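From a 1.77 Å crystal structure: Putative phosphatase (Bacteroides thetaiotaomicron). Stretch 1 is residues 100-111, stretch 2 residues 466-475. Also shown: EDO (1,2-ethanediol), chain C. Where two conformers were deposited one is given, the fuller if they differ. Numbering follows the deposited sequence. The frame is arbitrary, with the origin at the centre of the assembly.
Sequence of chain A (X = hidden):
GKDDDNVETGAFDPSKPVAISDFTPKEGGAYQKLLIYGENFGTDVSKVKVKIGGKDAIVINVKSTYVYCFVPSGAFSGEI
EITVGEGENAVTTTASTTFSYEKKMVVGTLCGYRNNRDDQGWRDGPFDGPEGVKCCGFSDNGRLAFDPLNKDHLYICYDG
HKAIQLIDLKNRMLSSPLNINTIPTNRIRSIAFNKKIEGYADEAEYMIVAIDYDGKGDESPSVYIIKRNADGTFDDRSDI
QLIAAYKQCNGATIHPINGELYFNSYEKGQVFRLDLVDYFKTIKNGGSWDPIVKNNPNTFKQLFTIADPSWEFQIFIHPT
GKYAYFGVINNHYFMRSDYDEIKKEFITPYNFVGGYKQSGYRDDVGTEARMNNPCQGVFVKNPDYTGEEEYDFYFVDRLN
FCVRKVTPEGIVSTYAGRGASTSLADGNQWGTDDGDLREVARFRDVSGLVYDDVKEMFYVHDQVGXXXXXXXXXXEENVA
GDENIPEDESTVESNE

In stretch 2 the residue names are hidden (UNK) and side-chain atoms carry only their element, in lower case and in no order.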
# COMPACT_ATOMS: atom_id res chain seq x y z
N SER A 100 -12.47 6.08 -21.53
CA SER A 100 -12.68 4.70 -21.13
C SER A 100 -12.83 4.63 -19.61
O SER A 100 -11.84 4.66 -18.87
CB SER A 100 -11.55 3.81 -21.63
OG SER A 100 -11.83 2.47 -21.29
N TYR A 101 -14.09 4.57 -19.17
CA TYR A 101 -14.44 4.55 -17.75
C TYR A 101 -14.15 3.19 -17.12
O TYR A 101 -14.67 2.16 -17.57
CB TYR A 101 -15.91 4.92 -17.57
CG TYR A 101 -16.38 4.94 -16.13
CD1 TYR A 101 -16.11 6.04 -15.31
CD2 TYR A 101 -17.07 3.86 -15.59
CE1 TYR A 101 -16.51 6.07 -13.98
CE2 TYR A 101 -17.49 3.89 -14.24
CZ TYR A 101 -17.20 4.99 -13.45
OH TYR A 101 -17.61 5.03 -12.12
N GLU A 102 -13.32 3.19 -16.07
CA GLU A 102 -12.96 1.98 -15.36
C GLU A 102 -13.90 1.82 -14.15
O GLU A 102 -13.88 2.64 -13.22
CB GLU A 102 -11.51 2.03 -14.90
CG GLU A 102 -10.49 2.10 -16.04
CD GLU A 102 -9.06 2.33 -15.56
OE1 GLU A 102 -8.87 2.81 -14.41
OE2 GLU A 102 -8.13 2.06 -16.34
N LYS A 103 -14.69 0.76 -14.17
CA LYS A 103 -15.68 0.53 -13.12
C LYS A 103 -15.03 0.16 -11.80
O LYS A 103 -13.99 -0.49 -11.77
CB LYS A 103 -16.67 -0.56 -13.55
CG LYS A 103 -17.49 -0.18 -14.77
CD LYS A 103 -18.61 -1.17 -15.05
CE LYS A 103 -18.11 -2.50 -15.55
NZ LYS A 103 -17.47 -2.37 -16.89
N LYS A 104 -15.68 0.56 -10.71
CA LYS A 104 -15.22 0.25 -9.36
C LYS A 104 -16.25 -0.51 -8.53
O LYS A 104 -17.45 -0.49 -8.82
CB LYS A 104 -14.85 1.54 -8.62
CG LYS A 104 -13.58 2.21 -9.11
CD LYS A 104 -13.33 3.55 -8.40
CE LYS A 104 -12.00 4.15 -8.83
NZ LYS A 104 -11.83 5.53 -8.27
N MSE A 105 -15.77 -1.17 -7.49
CA MSE A 105 -16.63 -1.80 -6.51
C MSE A 105 -17.42 -0.68 -5.80
O MSE A 105 -16.88 0.43 -5.56
CB MSE A 105 -15.82 -2.60 -5.50
CG MSE A 105 -15.06 -3.77 -6.10
SE MSE A 105 -16.23 -5.27 -6.47
CE MSE A 105 -16.17 -6.23 -4.79
N VAL A 106 -18.68 -0.95 -5.49
CA VAL A 106 -19.52 0.01 -4.79
C VAL A 106 -20.38 -0.69 -3.73
O VAL A 106 -20.68 -1.88 -3.85
CB VAL A 106 -20.45 0.78 -5.76
CG1 VAL A 106 -19.62 1.69 -6.70
CG2 VAL A 106 -21.37 -0.16 -6.58
N VAL A 107 -20.76 0.05 -2.69
CA VAL A 107 -21.64 -0.50 -1.66
C VAL A 107 -23.09 -0.30 -2.13
O VAL A 107 -23.41 0.74 -2.71
CB VAL A 107 -21.43 0.15 -0.29
CG1 VAL A 107 -22.35 -0.47 0.77
CG2 VAL A 107 -19.96 0.01 0.14
N GLY A 108 -23.93 -1.30 -1.92
CA GLY A 108 -25.36 -1.25 -2.26
C GLY A 108 -26.18 -1.77 -1.09
O GLY A 108 -25.62 -2.22 -0.09
N THR A 109 -27.51 -1.70 -1.22
CA THR A 109 -28.40 -2.21 -0.18
C THR A 109 -29.31 -3.25 -0.82
O THR A 109 -30.08 -2.93 -1.72
CB THR A 109 -29.21 -1.08 0.48
OG1 THR A 109 -28.31 -0.11 1.04
CG2 THR A 109 -30.14 -1.63 1.60
N LEU A 110 -29.20 -4.50 -0.36
CA LEU A 110 -29.98 -5.61 -0.92
C LEU A 110 -31.42 -5.65 -0.39
O LEU A 110 -32.38 -5.72 -1.16
CB LEU A 110 -29.31 -6.94 -0.56
CG LEU A 110 -29.98 -8.22 -1.07
CD1 LEU A 110 -29.80 -8.33 -2.60
CD2 LEU A 110 -29.47 -9.45 -0.34
N CYS A 111 -31.56 -5.67 0.93
CA CYS A 111 -32.89 -5.75 1.54
C CYS A 111 -32.85 -5.28 2.97
O CYS A 111 -31.77 -5.13 3.55
CB CYS A 111 -33.43 -7.18 1.47
SG CYS A 111 -32.40 -8.41 2.29
N UNK A 466 -30.05 -2.36 10.12
CA UNK A 466 -31.10 -3.37 9.93
C UNK A 466 -31.24 -3.78 8.46
O UNK A 466 -32.36 -4.03 7.95
c UNK A 466 -33.24 -1.63 12.60
c UNK A 466 -32.45 -2.93 10.49
c UNK A 466 -31.62 -2.20 13.96
n UNK A 466 -31.41 -2.80 12.79
n UNK A 466 -32.73 -1.49 13.87
c UNK A 466 -32.39 -2.42 11.90
N UNK A 467 -30.09 -3.88 7.80
CA UNK A 467 -30.02 -4.19 6.38
C UNK A 467 -28.94 -5.21 6.01
O UNK A 467 -27.98 -5.46 6.77
c UNK A 467 -30.83 -1.92 5.55
c UNK A 467 -29.67 -2.92 5.56
o UNK A 467 -28.52 -2.28 6.15
N UNK A 468 -29.15 -5.82 4.85
CA UNK A 468 -28.13 -6.62 4.20
C UNK A 468 -27.61 -5.71 3.09
O UNK A 468 -28.40 -5.23 2.26
c UNK A 468 -29.29 -8.82 4.67
c UNK A 468 -27.51 -8.64 2.90
c UNK A 468 -28.37 -9.23 5.84
c UNK A 468 -28.65 -7.92 3.60
N UNK A 469 -26.30 -5.44 3.10
CA UNK A 469 -25.63 -4.59 2.13
C UNK A 469 -24.81 -5.47 1.19
O UNK A 469 -24.53 -6.63 1.49
c UNK A 469 -26.28 -1.80 3.53
n UNK A 469 -24.66 1.35 2.57
c UNK A 469 -24.69 -3.60 2.81
c UNK A 469 -25.11 0.37 3.35
n UNK A 469 -24.95 0.46 4.67
n UNK A 469 -25.71 -0.68 2.79
c UNK A 469 -25.27 -2.82 3.96
N UNK A 470 -24.47 -4.92 0.03
CA UNK A 470 -23.63 -5.61 -0.93
C UNK A 470 -22.41 -4.76 -1.23
O UNK A 470 -22.45 -3.54 -1.09
c UNK A 470 -25.53 -6.82 -2.08
o UNK A 470 -24.83 -4.63 -2.82
c UNK A 470 -24.36 -5.86 -2.27
N UNK A 471 -21.31 -5.41 -1.60
CA UNK A 471 -20.14 -4.72 -2.15
C UNK A 471 -19.88 -5.48 -3.43
O UNK A 471 -19.54 -6.67 -3.39
c UNK A 471 -19.27 -4.14 0.12
c UNK A 471 -17.80 -3.89 -1.95
c UNK A 471 -18.12 -4.19 1.16
c UNK A 471 -18.92 -4.71 -1.26
N UNK A 472 -20.05 -4.80 -4.56
CA UNK A 472 -19.93 -5.44 -5.87
C UNK A 472 -19.63 -4.41 -6.93
O UNK A 472 -19.78 -3.21 -6.70
o UNK A 472 -22.31 -5.27 -6.25
c UNK A 472 -21.22 -6.17 -6.21
N UNK A 473 -19.28 -4.89 -8.13
CA UNK A 473 -18.94 -4.00 -9.24
C UNK A 473 -20.14 -3.17 -9.67
O UNK A 473 -21.23 -3.71 -9.88
c UNK A 473 -15.85 -3.31 -11.51
c UNK A 473 -18.45 -4.82 -10.45
se UNK A 473 -15.71 -4.33 -9.86
c UNK A 473 -17.14 -5.56 -10.23
N UNK A 474 -19.95 -1.86 -9.82
CA UNK A 474 -21.06 -1.02 -10.28
C UNK A 474 -21.52 -1.47 -11.68
O UNK A 474 -20.73 -2.00 -12.46
c UNK A 474 -20.69 0.46 -10.29
c UNK A 474 -19.10 2.25 -11.08
o UNK A 474 -19.98 3.12 -10.90
c UNK A 474 -19.52 0.79 -11.17
o UNK A 474 -17.90 2.51 -11.23
N UNK A 475 -22.80 -1.25 -11.98
CA UNK A 475 -23.39 -1.65 -13.26
C UNK A 475 -24.19 -0.54 -13.86
O UNK A 475 -24.85 0.23 -13.15
c UNK A 475 -24.83 -5.15 -12.23
c UNK A 475 -23.76 -4.09 -12.48
o UNK A 475 -24.81 -5.84 -11.21
c UNK A 475 -24.35 -2.83 -13.07
n UNK A 475 -25.78 -5.26 -13.16
C1 EDO C . -17.87 4.22 -8.61
O1 EDO C . -19.11 4.84 -8.98
C2 EDO C . -17.42 4.69 -7.24
O2 EDO C . -17.02 6.06 -7.30
O HOH W 1 -14.93 4.25 -11.31
O HOH W 2 -22.96 -3.35 -4.46

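Position 466 carries one carbon and then a five-membered ring of three carbons and two nitrogens. The CA-to-CB bond runs sideways and the ring leads off, so the side chain stays 7.3 Å or more from stretch 1. An imidazole is the only standard side chain of this kind, so this is H466.

Position 467 has one carbon bearing one oxygen and one carbon. The end carbon meets the T109 methyl. This is the threonine pattern: T467. Its CG2 lies 4.0 Å from T109 CG2, and its CA is 3.5 Å from C111 O.

Position 468 has four carbons, forked at the first, with one arm two carbons long. No polar atom is present, and the carbons meet L110 and C111 SG. This is I468. CG2 packs 3.9 Å from L110 CD2, and CG1 lies 3.9 Å from C111 SG. The backbone bonds here are I468 N to C111 O, 3.0 Å, and L110 N to I468 O, 2.8 Å. C111 N makes a weak third bond to I468 O at 3.5 Å. One carbonyl thus receives two successive amides, as the register shifts by one in a beta bulge.

Position 469 has three carbons, a nitrogen, then a carbon carrying two more nitrogens. Its nitrogens reach G108 O, T109 OG1 and V107. That is a guanidinium, so the residue is R469. The chain folds back, with chi1 to chi3 all m, and NE donates to G108 O at 3.3 Å. NE is also 3.2 Å from T109 OG1. NH2 lies 3.4 Å from V107 CG1.

Position 470 again shows one carbon bearing an oxygen and a carbon. The end carbon meets L110 CB. This is T470. It pairs with G108 through two backbone bonds, G108 N to T470 O at 2.8 Å and T470 N to G108 O at 2.9 Å. A CB on G108 would sit 2.8 Å from T470 OG1, a clash, so the glycine leaves room for this hydroxyl.

Position 471 has four carbons, forked at the first, with one two-carbon arm. They meet V107 and M105. This is I471. CG1 is 4.2 Å from V107 CG2, and CG2 is 4.0 Å from M105 CE.

Position 472 has one carbon and one oxygen. The oxygen reaches V106 O through water 2. This is S472. V106 N donates to S472 O at 2.8 Å, and S472 N to V106 O at 3.1 Å. Water 2 joins S472 OG, T470 OG1 and V106 O.

Position 473 is an unbranched chain of two carbons, selenium and a carbon. The selenium meets M105 SE. This is selenomethionine, M473. Its SE lies 3.6 Å from M105 SE, although the two side chains set out in diverging directions.

Position 474 has three carbons, the third carrying two oxygens. One oxygen meets Y101 OH and K104 N. This is E474. OE2 accepts from Y101 OH at 2.7 Å and from K104 N at 3.0 Å. E474 N donates to K104 O at 3.0 Å. OE1 accepts from EDO O1 at 2.7 Å.

Position 475 has three carbons, the third carrying one oxygen and one nitrogen. Its CA-to-CB bond points away from stretch 1, and the side chain makes no contact there. This is Q475.

The contact is an antiparallel strand pairing, held mainly by backbone bonds. Apolar side chains pack beside it, and E474 anchors one end with its carboxylate. The bulge marks the other.

Stretch 2, residues 466-475: HTIRTISMEQ
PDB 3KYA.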